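Long-range contacts in cellulase (Bacillus sp. BG-CS10, PDB 5E09), which probably hydrolyses internal beta-1,4-glucosidic bonds of cellulose with a family 5 glycoside hydrolase barrel joined to a family 46 carbohydrate-binding module: residues M113-Y117 with F166-L170; Y124-E129 with F174-V178; N171-Y175 with L190-T194; L207-M211 with T259-I265. Numbering follows the deposited sequence.

Contact 1. Residues M113-Y117 with F166-L170; sequences MEHNY and FLEEL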
loop_
_atom_site.group_PDB
_atom_site.type_symbol
_atom_site.label_atom_id
_atom_site.label_comp_id
_atom_site.label_asym_id
_atom_site.label_seq_id
_atom_site.Cartn_x
_atom_site.Cartn_y
_atom_site.Cartn_z
HETATM N N MSE A 113 -7.140 26.386 8.620
HETATM C CA MSE A 113 -8.386 27.110 8.483
HETATM C C MSE A 113 -8.808 27.832 9.753
HETATM O O MSE A 113 -9.368 28.928 9.690
HETATM C CB MSE A 113 -9.488 26.158 8.048
HETATM C CG MSE A 113 -10.453 26.810 7.119
HETATM SE SE MSE A 113 -11.669 25.503 6.460
HETATM C CE MSE A 113 -12.698 26.655 5.299
ATOM N N GLU A 114 -8.544 27.212 10.896
ATOM C CA GLU A 114 -8.851 27.807 12.194
ATOM C C GLU A 114 -8.274 29.218 12.328
ATOM O O GLU A 114 -8.923 30.116 12.862
ATOM C CB GLU A 114 -8.320 26.912 13.315
ATOM C CG GLU A 114 -8.718 27.346 14.714
ATOM C CD GLU A 114 -8.344 26.313 15.767
ATOM O OE1 GLU A 114 -7.808 25.248 15.392
ATOM O OE2 GLU A 114 -8.580 26.565 16.969
ATOM N N HIS A 115 -7.067 29.413 11.810
ATOM C CA HIS A 115 -6.340 30.655 12.022
ATOM C C HIS A 115 -6.132 31.446 10.739
ATOM O O HIS A 115 -5.322 32.369 10.700
ATOM C CB HIS A 115 -4.990 30.353 12.676
ATOM C CG HIS A 115 -5.107 29.646 13.989
ATOM N ND1 HIS A 115 -6.062 29.976 14.930
ATOM C CD2 HIS A 115 -4.410 28.611 14.513
ATOM C CE1 HIS A 115 -5.941 29.184 15.977
ATOM N NE2 HIS A 115 -4.943 28.345 15.751
ATOM N N ASN A 116 -6.869 31.088 9.694
ATOM C CA ASN A 116 -6.714 31.733 8.396
ATOM C C ASN A 116 -7.971 31.626 7.537
ATOM O O ASN A 116 -7.926 31.813 6.319
ATOM C CB ASN A 116 -5.429 31.249 7.719
ATOM C CG ASN A 116 -5.002 32.132 6.567
ATOM O OD1 ASN A 116 -5.406 33.291 6.473
ATOM N ND2 ASN A 116 -4.185 31.581 5.672
ATOM N N TYR A 117 -9.087 31.325 8.198
ATOM C CA TYR A 117 -10.353 31.005 7.543
ATOM C C TYR A 117 -10.677 31.666 6.209
ATOM O O TYR A 117 -10.916 30.980 5.211
ATOM C CB TYR A 117 -11.518 31.254 8.503
ATOM C CG TYR A 117 -12.810 30.610 8.052
ATOM C CD1 TYR A 117 -13.105 29.299 8.394
ATOM C CD2 TYR A 117 -13.727 31.307 7.274
ATOM C CE1 TYR A 117 -14.272 28.702 7.982
ATOM C CE2 TYR A 117 -14.902 30.713 6.854
ATOM C CZ TYR A 117 -15.169 29.411 7.214
ATOM O OH TYR A 117 -16.339 28.811 6.806
ATOM N N PHE A 166 -15.145 22.354 10.194
ATOM C CA PHE A 166 -14.349 22.801 9.049
ATOM C C PHE A 166 -14.524 21.892 7.836
ATOM O O PHE A 166 -14.692 22.369 6.709
ATOM C CB PHE A 166 -12.861 22.874 9.408
ATOM C CG PHE A 166 -12.523 23.937 10.412
ATOM C CD1 PHE A 166 -13.333 25.053 10.566
ATOM C CD2 PHE A 166 -11.385 23.824 11.203
ATOM C CE1 PHE A 166 -13.019 26.032 11.492
ATOM C CE2 PHE A 166 -11.066 24.797 12.133
ATOM C CZ PHE A 166 -11.883 25.904 12.277
ATOM N N LEU A 167 -14.471 20.582 8.066
ATOM C CA LEU A 167 -14.612 19.636 6.969
ATOM C C LEU A 167 -16.006 19.744 6.378
ATOM O O LEU A 167 -16.165 19.716 5.157
ATOM C CB LEU A 167 -14.331 18.204 7.424
ATOM C CG LEU A 167 -14.484 17.148 6.324
ATOM C CD1 LEU A 167 -13.720 17.543 5.061
ATOM C CD2 LEU A 167 -14.030 15.791 6.813
ATOM N N GLU A 168 -17.017 19.888 7.232
ATOM C CA GLU A 168 -18.375 20.009 6.711
ATOM C C GLU A 168 -18.542 21.285 5.883
ATOM O O GLU A 168 -19.248 21.289 4.872
ATOM C CB GLU A 168 -19.407 19.970 7.838
ATOM C CG GLU A 168 -20.839 20.044 7.321
ATOM C CD GLU A 168 -21.830 19.289 8.193
ATOM O OE1 GLU A 168 -21.435 18.829 9.287
ATOM O OE2 GLU A 168 -23.007 19.152 7.779
ATOM N N GLU A 169 -17.880 22.362 6.299
ATOM C CA GLU A 169 -17.954 23.615 5.552
ATOM C C GLU A 169 -17.237 23.510 4.210
ATOM O O GLU A 169 -17.710 24.050 3.210
ATOM C CB GLU A 169 -17.372 24.770 6.373
ATOM C CG GLU A 169 -18.218 25.142 7.583
ATOM C CD GLU A 169 -17.428 25.882 8.655
ATOM O OE1 GLU A 169 -16.429 26.551 8.312
ATOM O OE2 GLU A 169 -17.809 25.787 9.842
ATOM N N LEU A 170 -16.095 22.828 4.188
ATOM C CA LEU A 170 -15.385 22.604 2.932
ATOM C C LEU A 170 -16.229 21.765 1.974
ATOM O O LEU A 170 -16.380 22.107 0.799
ATOM C CB LEU A 170 -14.043 21.917 3.185
ATOM C CG LEU A 170 -12.950 22.781 3.812
ATOM C CD1 LEU A 170 -11.716 21.939 4.022
ATOM C CD2 LEU A 170 -12.637 23.987 2.934
#
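A loop can be held against a helix by a few long side chains, as the segment 166-170 illustrates. F166 leaves the helix sideways, its end reaching the loop. The selenium of M113, a selenomethionine, lies 5.0 Å from the centroid of the F166 ring and 37° off its normal, an oblique Met-aromatic contact, while M113 CB sits over one face. E114 adds its backbone and the base of its side chain, with E114 CA 3.6 Å from F166 CZ and E114 CB 3.7 Å from F166 CE2. F152 meets F166 edge-to-face, so the ring is hemmed in by more than the loop. Three residues on, E169 makes the one hydrogen bond between the segments: Y117 OH donates to E169 OE1 at 2.7 Å, the carboxylate oxygen lying close to the plane of the phenol ring. L170 follows one helical turn after F166 and receives the tip of M113, with M113 CE 3.6 Å from L170 CD2; the trans chi2 and chi3 of M113 stretch it this far. M121 of helix 117-134 touches both M113 and L170. The arrangement is that of a (beta/alpha)8 barrel, where the loop leading into one outer helix rests against the next.

Contact 2. Residues Y124-E129 with F174-V178; sequences YTALWE and FYHIV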
loop_
_atom_site.group_PDB
_atom_site.type_symbol
_atom_site.label_atom_id
_atom_site.label_comp_id
_atom_site.label_asym_id
_atom_site.label_seq_id
_atom_site.Cartn_x
_atom_site.Cartn_y
_atom_site.Cartn_z
ATOM N N TYR A 124 -9.871 27.996 -1.847
ATOM C CA TYR A 124 -10.628 26.771 -2.063
ATOM C C TYR A 124 -11.767 27.020 -3.050
ATOM O O TYR A 124 -11.985 26.249 -4.006
ATOM C CB TYR A 124 -11.154 26.270 -0.718
ATOM C CG TYR A 124 -11.846 24.927 -0.736
ATOM C CD1 TYR A 124 -11.120 23.747 -0.809
ATOM C CD2 TYR A 124 -13.230 24.840 -0.630
ATOM C CE1 TYR A 124 -11.756 22.514 -0.800
ATOM C CE2 TYR A 124 -13.870 23.625 -0.625
ATOM C CZ TYR A 124 -13.132 22.464 -0.710
ATOM O OH TYR A 124 -13.781 21.250 -0.699
ATOM N N THR A 125 -12.469 28.126 -2.826
ATOM C CA THR A 125 -13.558 28.545 -3.698
ATOM C C THR A 125 -13.082 28.851 -5.114
ATOM O O THR A 125 -13.694 28.395 -6.081
ATOM C CB THR A 125 -14.262 29.777 -3.138
ATOM O OG1 THR A 125 -14.795 29.458 -1.848
ATOM C CG2 THR A 125 -15.387 30.208 -4.057
ATOM N N ALA A 126 -11.998 29.618 -5.233
ATOM C CA ALA A 126 -11.424 29.936 -6.540
ATOM C C ALA A 126 -11.019 28.671 -7.303
ATOM O O ALA A 126 -11.267 28.542 -8.513
ATOM C CB ALA A 126 -10.223 30.862 -6.379
ATOM N N LEU A 127 -10.400 27.739 -6.584
ATOM C CA LEU A 127 -9.997 26.462 -7.157
ATOM C C LEU A 127 -11.179 25.691 -7.705
ATOM O O LEU A 127 -11.193 25.326 -8.883
ATOM C CB LEU A 127 -9.275 25.593 -6.124
ATOM C CG LEU A 127 -7.761 25.738 -6.051
ATOM C CD1 LEU A 127 -7.166 24.700 -5.107
ATOM C CD2 LEU A 127 -7.166 25.614 -7.444
ATOM N N TRP A 128 -12.172 25.428 -6.862
ATOM C CA TRP A 128 -13.280 24.605 -7.339
ATOM C C TRP A 128 -14.177 25.349 -8.329
ATOM O O TRP A 128 -14.915 24.718 -9.084
ATOM C CB TRP A 128 -14.090 24.046 -6.167
ATOM C CG TRP A 128 -13.452 22.803 -5.625
ATOM C CD1 TRP A 128 -12.931 22.613 -4.373
ATOM C CD2 TRP A 128 -13.217 21.580 -6.352
ATOM N NE1 TRP A 128 -12.409 21.344 -4.271
ATOM C CE2 TRP A 128 -12.569 20.702 -5.453
ATOM C CE3 TRP A 128 -13.503 21.159 -7.649
ATOM C CZ2 TRP A 128 -12.207 19.404 -5.845
ATOM C CZ3 TRP A 128 -13.138 19.870 -8.024
ATOM C CH2 TRP A 128 -12.497 19.008 -7.121
ATOM N N GLU A 129 -14.090 26.677 -8.360
ATOM C CA GLU A 129 -14.767 27.439 -9.406
ATOM C C GLU A 129 -14.080 27.216 -10.752
ATOM O O GLU A 129 -14.741 26.888 -11.744
ATOM C CB GLU A 129 -14.806 28.925 -9.065
ATOM C CG GLU A 129 -15.946 29.321 -8.140
ATOM C CD GLU A 129 -15.829 30.752 -7.634
ATOM O OE1 GLU A 129 -14.802 31.405 -7.918
ATOM O OE2 GLU A 129 -16.768 31.220 -6.950
ATOM N N PHE A 174 -17.845 23.193 -1.484
ATOM C CA PHE A 174 -17.509 22.427 -2.680
ATOM C C PHE A 174 -18.776 22.001 -3.439
ATOM O O PHE A 174 -18.947 22.307 -4.635
ATOM C CB PHE A 174 -16.660 21.220 -2.259
ATOM C CG PHE A 174 -16.565 20.130 -3.282
ATOM C CD1 PHE A 174 -15.852 20.315 -4.456
ATOM C CD2 PHE A 174 -17.145 18.896 -3.040
ATOM C CE1 PHE A 174 -15.746 19.297 -5.394
ATOM C CE2 PHE A 174 -17.044 17.866 -3.968
ATOM C CZ PHE A 174 -16.342 18.068 -5.152
ATOM N N TYR A 175 -19.670 21.328 -2.715
ATOM C CA TYR A 175 -20.948 20.888 -3.260
ATOM C C TYR A 175 -21.671 22.018 -3.981
ATOM O O TYR A 175 -22.048 21.880 -5.147
ATOM C CB TYR A 175 -21.848 20.333 -2.152
ATOM C CG TYR A 175 -23.221 19.931 -2.647
ATOM C CD1 TYR A 175 -23.456 18.648 -3.119
ATOM C CD2 TYR A 175 -24.281 20.837 -2.651
ATOM C CE1 TYR A 175 -24.702 18.275 -3.580
ATOM C CE2 TYR A 175 -25.530 20.471 -3.117
ATOM C CZ TYR A 175 -25.734 19.187 -3.577
ATOM O OH TYR A 175 -26.974 18.807 -4.039
ATOM N N HIS A 176 -21.854 23.137 -3.294
ATOM C CA HIS A 176 -22.649 24.216 -3.863
ATOM C C HIS A 176 -21.958 24.893 -5.039
ATOM O O HIS A 176 -22.625 25.284 -5.984
ATOM C CB HIS A 176 -23.018 25.232 -2.782
ATOM C CG HIS A 176 -24.094 24.745 -1.862
ATOM N ND1 HIS A 176 -23.952 24.719 -0.492
ATOM C CD2 HIS A 176 -25.323 24.238 -2.123
ATOM C CE1 HIS A 176 -25.049 24.222 0.053
ATOM N NE2 HIS A 176 -25.896 23.924 -0.914
ATOM N N ILE A 177 -20.634 25.014 -5.004
ATOM C CA ILE A 177 -19.915 25.546 -6.162
ATOM C C ILE A 177 -20.159 24.678 -7.408
ATOM O O ILE A 177 -20.565 25.175 -8.474
ATOM C CB ILE A 177 -18.406 25.642 -5.894
ATOM C CG1 ILE A 177 -18.113 26.767 -4.895
ATOM C CG2 ILE A 177 -17.638 25.876 -7.199
ATOM C CD1 ILE A 177 -16.757 26.646 -4.223
ATOM N N VAL A 178 -19.935 23.375 -7.262
ATOM C CA VAL A 178 -20.116 22.464 -8.386
ATOM C C VAL A 178 -21.570 22.438 -8.892
ATOM O O VAL A 178 -21.813 22.548 -10.094
ATOM C CB VAL A 178 -19.686 21.031 -8.022
ATOM C CG1 VAL A 178 -19.986 20.085 -9.171
ATOM C CG2 VAL A 178 -18.211 20.994 -7.659
#
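I177, F174 and W128 carry most of this interface, which buries 328 Å² in all. I177 points from helix 161-181 into the neighbouring helix and reaches a patch of its backbone: its CG2 lies 3.5 Å from W128 O and 3.8 Å from E129 N. At the far end of the same side chain, I177 CD1 is 3.8 Å from both T125 CA and T125 CG2. The isoleucine thus lies along about one turn of helix 117-134. These are consecutive outer helices of the family 5 (beta/alpha)8 barrel, and like neighbours in that fold they run in broadly the same direction: the short axes approach to 9.6 Å and cross at -38°. One turn before I177, F174 presents the edge of its ring to the face of W128. The six-membered ring of W128 and the F174 ring have centroids 4.5 Å apart and planes at 60°, an edge-to-face pair whose closest atoms are W128 CE2 and F174 CD1 at 3.5 Å. W128 NE1 is hydrogen-bonded to S146 O, which ties the indole toward the end of strand 142-145. Y124 leans on the base of F174, with Y124 OH 3.3 Å from F174 CB, and that hydroxyl is hydrogen-bonded to L170 O.

Contact 3. Residues N171-Y175 with L190-T194; sequences NTAFY and LVLPT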
loop_
_atom_site.group_PDB
_atom_site.type_symbol
_atom_site.label_atom_id
_atom_site.label_comp_id
_atom_site.label_asym_id
_atom_site.label_seq_id
_atom_site.Cartn_x
_atom_site.Cartn_y
_atom_site.Cartn_z
ATOM N N ASN A 171 -16.776 20.668 2.491
ATOM C CA ASN A 171 -17.575 19.755 1.687
ATOM C C ASN A 171 -18.825 20.449 1.142
ATOM O O ASN A 171 -19.162 20.300 -0.035
ATOM C CB ASN A 171 -17.955 18.514 2.506
ATOM C CG ASN A 171 -16.803 17.520 2.629
ATOM O OD1 ASN A 171 -15.901 17.501 1.794
ATOM N ND2 ASN A 171 -16.835 16.688 3.668
ATOM N N THR A 172 -19.482 21.230 1.997
ATOM C CA THR A 172 -20.700 21.955 1.631
ATOM C C THR A 172 -20.419 23.041 0.595
ATOM O O THR A 172 -21.139 23.165 -0.409
ATOM C CB THR A 172 -21.360 22.585 2.875
ATOM O OG1 THR A 172 -21.711 21.542 3.791
ATOM C CG2 THR A 172 -22.613 23.342 2.498
ATOM N N ALA A 173 -19.366 23.817 0.831
ATOM C CA ALA A 173 -18.963 24.854 -0.120
ATOM C C ALA A 173 -18.644 24.255 -1.495
ATOM O O ALA A 173 -19.098 24.751 -2.531
ATOM C CB ALA A 173 -17.762 25.632 0.419
ATOM N N PHE A 174 -17.845 23.193 -1.484
ATOM C CA PHE A 174 -17.509 22.427 -2.680
ATOM C C PHE A 174 -18.776 22.001 -3.439
ATOM O O PHE A 174 -18.947 22.307 -4.635
ATOM C CB PHE A 174 -16.660 21.220 -2.259
ATOM C CG PHE A 174 -16.565 20.130 -3.282
ATOM C CD1 PHE A 174 -15.852 20.315 -4.456
ATOM C CD2 PHE A 174 -17.145 18.896 -3.040
ATOM C CE1 PHE A 174 -15.746 19.297 -5.394
ATOM C CE2 PHE A 174 -17.044 17.866 -3.968
ATOM C CZ PHE A 174 -16.342 18.068 -5.152
ATOM N N TYR A 175 -19.670 21.328 -2.715
ATOM C CA TYR A 175 -20.948 20.888 -3.260
ATOM C C TYR A 175 -21.671 22.018 -3.981
ATOM O O TYR A 175 -22.048 21.880 -5.147
ATOM C CB TYR A 175 -21.848 20.333 -2.152
ATOM C CG TYR A 175 -23.221 19.931 -2.647
ATOM C CD1 TYR A 175 -23.456 18.648 -3.119
ATOM C CD2 TYR A 175 -24.281 20.837 -2.651
ATOM C CE1 TYR A 175 -24.702 18.275 -3.580
ATOM C CE2 TYR A 175 -25.530 20.471 -3.117
ATOM C CZ TYR A 175 -25.734 19.187 -3.577
ATOM O OH TYR A 175 -26.974 18.807 -4.039
ATOM N N LEU A 190 -20.179 13.342 -6.929
ATOM C CA LEU A 190 -19.268 14.061 -6.055
ATOM C C LEU A 190 -18.763 13.115 -4.991
ATOM O O LEU A 190 -19.521 12.307 -4.473
ATOM C CB LEU A 190 -19.961 15.261 -5.418
ATOM C CG LEU A 190 -20.408 16.351 -6.387
ATOM C CD1 LEU A 190 -21.094 17.482 -5.627
ATOM C CD2 LEU A 190 -19.222 16.868 -7.189
ATOM N N VAL A 191 -17.481 13.209 -4.674
ATOM C CA VAL A 191 -16.869 12.273 -3.749
ATOM C C VAL A 191 -16.415 13.022 -2.497
ATOM O O VAL A 191 -15.645 13.975 -2.581
ATOM C CB VAL A 191 -15.679 11.536 -4.412
ATOM C CG1 VAL A 191 -15.037 10.569 -3.439
ATOM C CG2 VAL A 191 -16.130 10.803 -5.669
ATOM N N LEU A 192 -16.910 12.603 -1.338
ATOM C CA LEU A 192 -16.622 13.299 -0.089
ATOM C C LEU A 192 -15.869 12.412 0.885
ATOM O O LEU A 192 -16.221 11.242 1.075
ATOM C CB LEU A 192 -17.910 13.792 0.562
ATOM C CG LEU A 192 -18.808 14.665 -0.307
ATOM C CD1 LEU A 192 -20.133 14.934 0.404
ATOM C CD2 LEU A 192 -18.085 15.961 -0.651
ATOM N N PRO A 193 -14.828 12.969 1.510
ATOM C CA PRO A 193 -13.993 12.238 2.463
ATOM C C PRO A 193 -14.450 12.353 3.917
ATOM O O PRO A 193 -15.017 13.373 4.315
ATOM C CB PRO A 193 -12.629 12.901 2.287
ATOM C CG PRO A 193 -12.976 14.330 1.956
ATOM C CD PRO A 193 -14.270 14.295 1.189
ATOM N N THR A 194 -14.205 11.302 4.694
ATOM C CA THR A 194 -14.211 11.419 6.138
ATOM C C THR A 194 -12.991 12.245 6.523
ATOM O O THR A 194 -12.093 12.450 5.703
ATOM C CB THR A 194 -14.151 10.049 6.846
ATOM O OG1 THR A 194 -13.018 9.313 6.366
ATOM C CG2 THR A 194 -15.418 9.241 6.589
#
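In a (beta/alpha)8 barrel each outer helix packs along the strand that follows it, and this pair is an example of the rule. Helix 161-181 forms the connection of the beta-alpha-beta crossover between the parallel strands 142-145 and 190-193, and its segment runs at 171° to strand 190-193, nearly antiparallel, with the axes 10.0 Å apart. N171 comes first. Its CA-to-CB bond points at the strand, and N171 OD1 stands 3.6 Å from both L192 CD2 and P193 CD. Such a polar atom on apolar neighbours is tolerable because N171 OD1 is hydrogen-bonded to S146 OG just beyond the preceding strand. F174, three residues further on, lies at the centre of the contact. Its ring spans both leucines of the strand's outer face: F174 CZ is 3.7 Å from L190 CD2, and F174 CD2 is 3.9 Å from L192 CD2, the latter methyl lying at the ring edge. V191, between those leucines, turns its side chain away from the helix and comes nearest through its carbonyl, with V191 O 4.4 Å from F174 CE2; F174 also meets W128 edge-to-face. Y175 completes the row at the start of the strand. Its hydroxyl is hydrogen-bonded to D216 OD2, and the near side of the ring touches the strand through Y175 CD1, 3.6 Å from L190 CD1.

Contact 4. Residues L207-M211 with T259-I265; sequences LHQTM and TFTANGI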
loop_
_atom_site.group_PDB
_atom_site.type_symbol
_atom_site.label_atom_id
_atom_site.label_comp_id
_atom_site.label_asym_id
_atom_site.label_seq_id
_atom_site.Cartn_x
_atom_site.Cartn_y
_atom_site.Cartn_z
ATOM N N LEU A 207 -19.516 12.176 8.320
ATOM C CA LEU A 207 -19.634 12.221 6.865
ATOM C C LEU A 207 -21.070 11.880 6.459
ATOM O O LEU A 207 -21.662 12.530 5.590
ATOM C CB LEU A 207 -18.645 11.264 6.206
ATOM C CG LEU A 207 -18.844 11.101 4.699
ATOM C CD1 LEU A 207 -18.719 12.430 4.001
ATOM C CD2 LEU A 207 -17.849 10.108 4.139
ATOM N N HIS A 208 -21.622 10.862 7.113
ATOM C CA HIS A 208 -23.000 10.430 6.880
ATOM C C HIS A 208 -23.985 11.581 7.074
ATOM O O HIS A 208 -24.861 11.822 6.243
ATOM C CB HIS A 208 -23.338 9.267 7.819
ATOM C CG HIS A 208 -24.619 8.563 7.476
ATOM N ND1 HIS A 208 -25.256 8.728 6.276
ATOM C CD2 HIS A 208 -25.363 7.690 8.198
ATOM C CE1 HIS A 208 -26.357 7.981 6.260
ATOM N NE2 HIS A 208 -26.440 7.349 7.409
ATOM N N GLN A 209 -23.810 12.307 8.171
ATOM C CA GLN A 209 -24.655 13.446 8.487
ATOM C C GLN A 209 -24.506 14.543 7.435
ATOM O O GLN A 209 -25.502 15.106 6.979
ATOM C CB GLN A 209 -24.324 13.980 9.885
ATOM C CG GLN A 209 -25.232 15.108 10.364
ATOM C CD GLN A 209 -26.711 14.753 10.292
ATOM O OE1 GLN A 209 -27.532 15.567 9.870
ATOM N NE2 GLN A 209 -27.057 13.535 10.710
ATOM N N THR A 210 -23.269 14.838 7.043
ATOM C CA THR A 210 -23.033 15.812 5.976
ATOM C C THR A 210 -23.802 15.440 4.710
ATOM O O THR A 210 -24.433 16.290 4.068
ATOM C CB THR A 210 -21.537 15.929 5.627
ATOM O OG1 THR A 210 -20.797 16.338 6.784
ATOM C CG2 THR A 210 -21.322 16.940 4.498
HETATM N N MSE A 211 -23.759 14.159 4.363
HETATM C CA MSE A 211 -24.420 13.686 3.156
HETATM C C MSE A 211 -25.931 13.784 3.253
HETATM O O MSE A 211 -26.587 14.194 2.295
HETATM C CB MSE A 211 -23.993 12.255 2.848
HETATM C CG MSE A 211 -22.578 12.231 2.323
HETATM SE SE MSE A 211 -21.876 10.528 1.748
HETATM C CE MSE A 211 -20.392 11.234 0.719
ATOM N N THR A 259 -22.436 1.664 7.888
ATOM C CA THR A 259 -22.757 3.085 7.882
ATOM C C THR A 259 -23.215 3.591 6.515
ATOM O O THR A 259 -24.179 4.345 6.430
ATOM C CB THR A 259 -21.562 3.924 8.356
ATOM O OG1 THR A 259 -21.187 3.502 9.672
ATOM C CG2 THR A 259 -21.926 5.405 8.387
ATOM N N PHE A 260 -22.542 3.176 5.446
ATOM C CA PHE A 260 -22.828 3.738 4.127
ATOM C C PHE A 260 -23.473 2.760 3.139
ATOM O O PHE A 260 -24.599 2.982 2.684
ATOM C CB PHE A 260 -21.550 4.292 3.509
ATOM C CG PHE A 260 -20.968 5.453 4.253
ATOM C CD1 PHE A 260 -21.592 6.689 4.233
ATOM C CD2 PHE A 260 -19.785 5.316 4.958
ATOM C CE1 PHE A 260 -21.055 7.765 4.914
ATOM C CE2 PHE A 260 -19.239 6.394 5.640
ATOM C CZ PHE A 260 -19.878 7.615 5.617
ATOM N N THR A 261 -22.750 1.700 2.792
ATOM C CA THR A 261 -23.205 0.756 1.770
ATOM C C THR A 261 -24.564 0.125 2.110
ATOM O O THR A 261 -25.399 -0.066 1.230
ATOM C CB THR A 261 -22.161 -0.361 1.548
ATOM O OG1 THR A 261 -20.955 0.211 1.022
ATOM C CG2 THR A 261 -22.676 -1.405 0.569
ATOM N N ALA A 262 -24.778 -0.187 3.384
ATOM C CA ALA A 262 -26.041 -0.767 3.837
ATOM C C ALA A 262 -27.209 0.177 3.556
ATOM O O ALA A 262 -28.302 -0.259 3.192
ATOM C CB ALA A 262 -25.972 -1.101 5.314
ATOM N N ASN A 263 -26.972 1.473 3.728
ATOM C CA ASN A 263 -27.917 2.486 3.278
ATOM C C ASN A 263 -27.598 2.806 1.823
ATOM O O ASN A 263 -26.789 2.127 1.196
ATOM C CB ASN A 263 -27.735 3.780 4.069
ATOM C CG ASN A 263 -27.867 3.565 5.567
ATOM O OD1 ASN A 263 -28.870 3.032 6.043
ATOM N ND2 ASN A 263 -26.845 3.963 6.316
ATOM N N GLY A 264 -28.206 3.831 1.259
ATOM C CA GLY A 264 -27.971 4.125 -0.141
ATOM C C GLY A 264 -26.631 4.646 -0.599
ATOM O O GLY A 264 -26.450 4.935 -1.781
ATOM N N ILE A 265 -25.692 4.804 0.329
ATOM C CA ILE A 265 -24.412 5.397 -0.060
ATOM C C ILE A 265 -23.257 4.475 -0.443
ATOM O O ILE A 265 -22.770 3.693 0.375
ATOM C CB ILE A 265 -23.959 6.296 1.111
ATOM C CG1 ILE A 265 -25.145 7.116 1.629
ATOM C CG2 ILE A 265 -22.800 7.189 0.688
ATOM C CD1 ILE A 265 -24.808 8.029 2.777
#
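A histidine nitrogen buried without a polar partner sets this contact apart: H208 ND1 is covered by I265, whose CD1 lies 3.6 Å from it. The rest of the imidazole lies against residues 259-263, with a pi-type turn at 259-261. The carbonyl of T259 lies over one face of the ring, with T259 O 3.9 Å from H208 NE2. N263 ND2 gives T259 O a weak hydrogen bond of 2.7 Å, and comes within 3.6 Å of H208 NE2 without bonding to it. The ring of F260 lies against L207, H208 and M211 of helix 201-214. Its CZ touches L207 CD2 at 3.5 Å and its CE1 is 3.8 Å from H208 CA. The selenium of M211, a selenomethionine, lies 5.3 Å from the centroid of the F260 ring and 57° off its normal, an oblique Met-aromatic contact, and M211 SE also packs on I265 CG2 at 3.6 Å. A221 of strand 219-225 touches L207, M211, F260 and I265, so two neighbouring outer helices of the barrel meet over the strand between them. With no hydrogen bond across it, association rests on apolar and aromatic contact, which probably repays the desolvation cost of H208 ND1.

How the contacts relate
Followed from the N terminus, the chain opens contact 1 at the loop before helix 117-134 and contact 2 on that helix. Both close on helix 161-181, contact 1 first, so the two loops cross, and L170 O and Y124 OH, 3.1 Å apart and probably hydrogen-bonded, link one to the other. Contact 3 begins where contact 2 ends, sharing F174 and Y175, and closes a much shorter loop at strand 190-193. Contact 4 comes later in series, closing from helix 201-214 to segment 259-265; it touches contact 3 where L192 CB meets M211 CE at 3.6 Å. Together they join four outer helices and one strand along one side of the barrel.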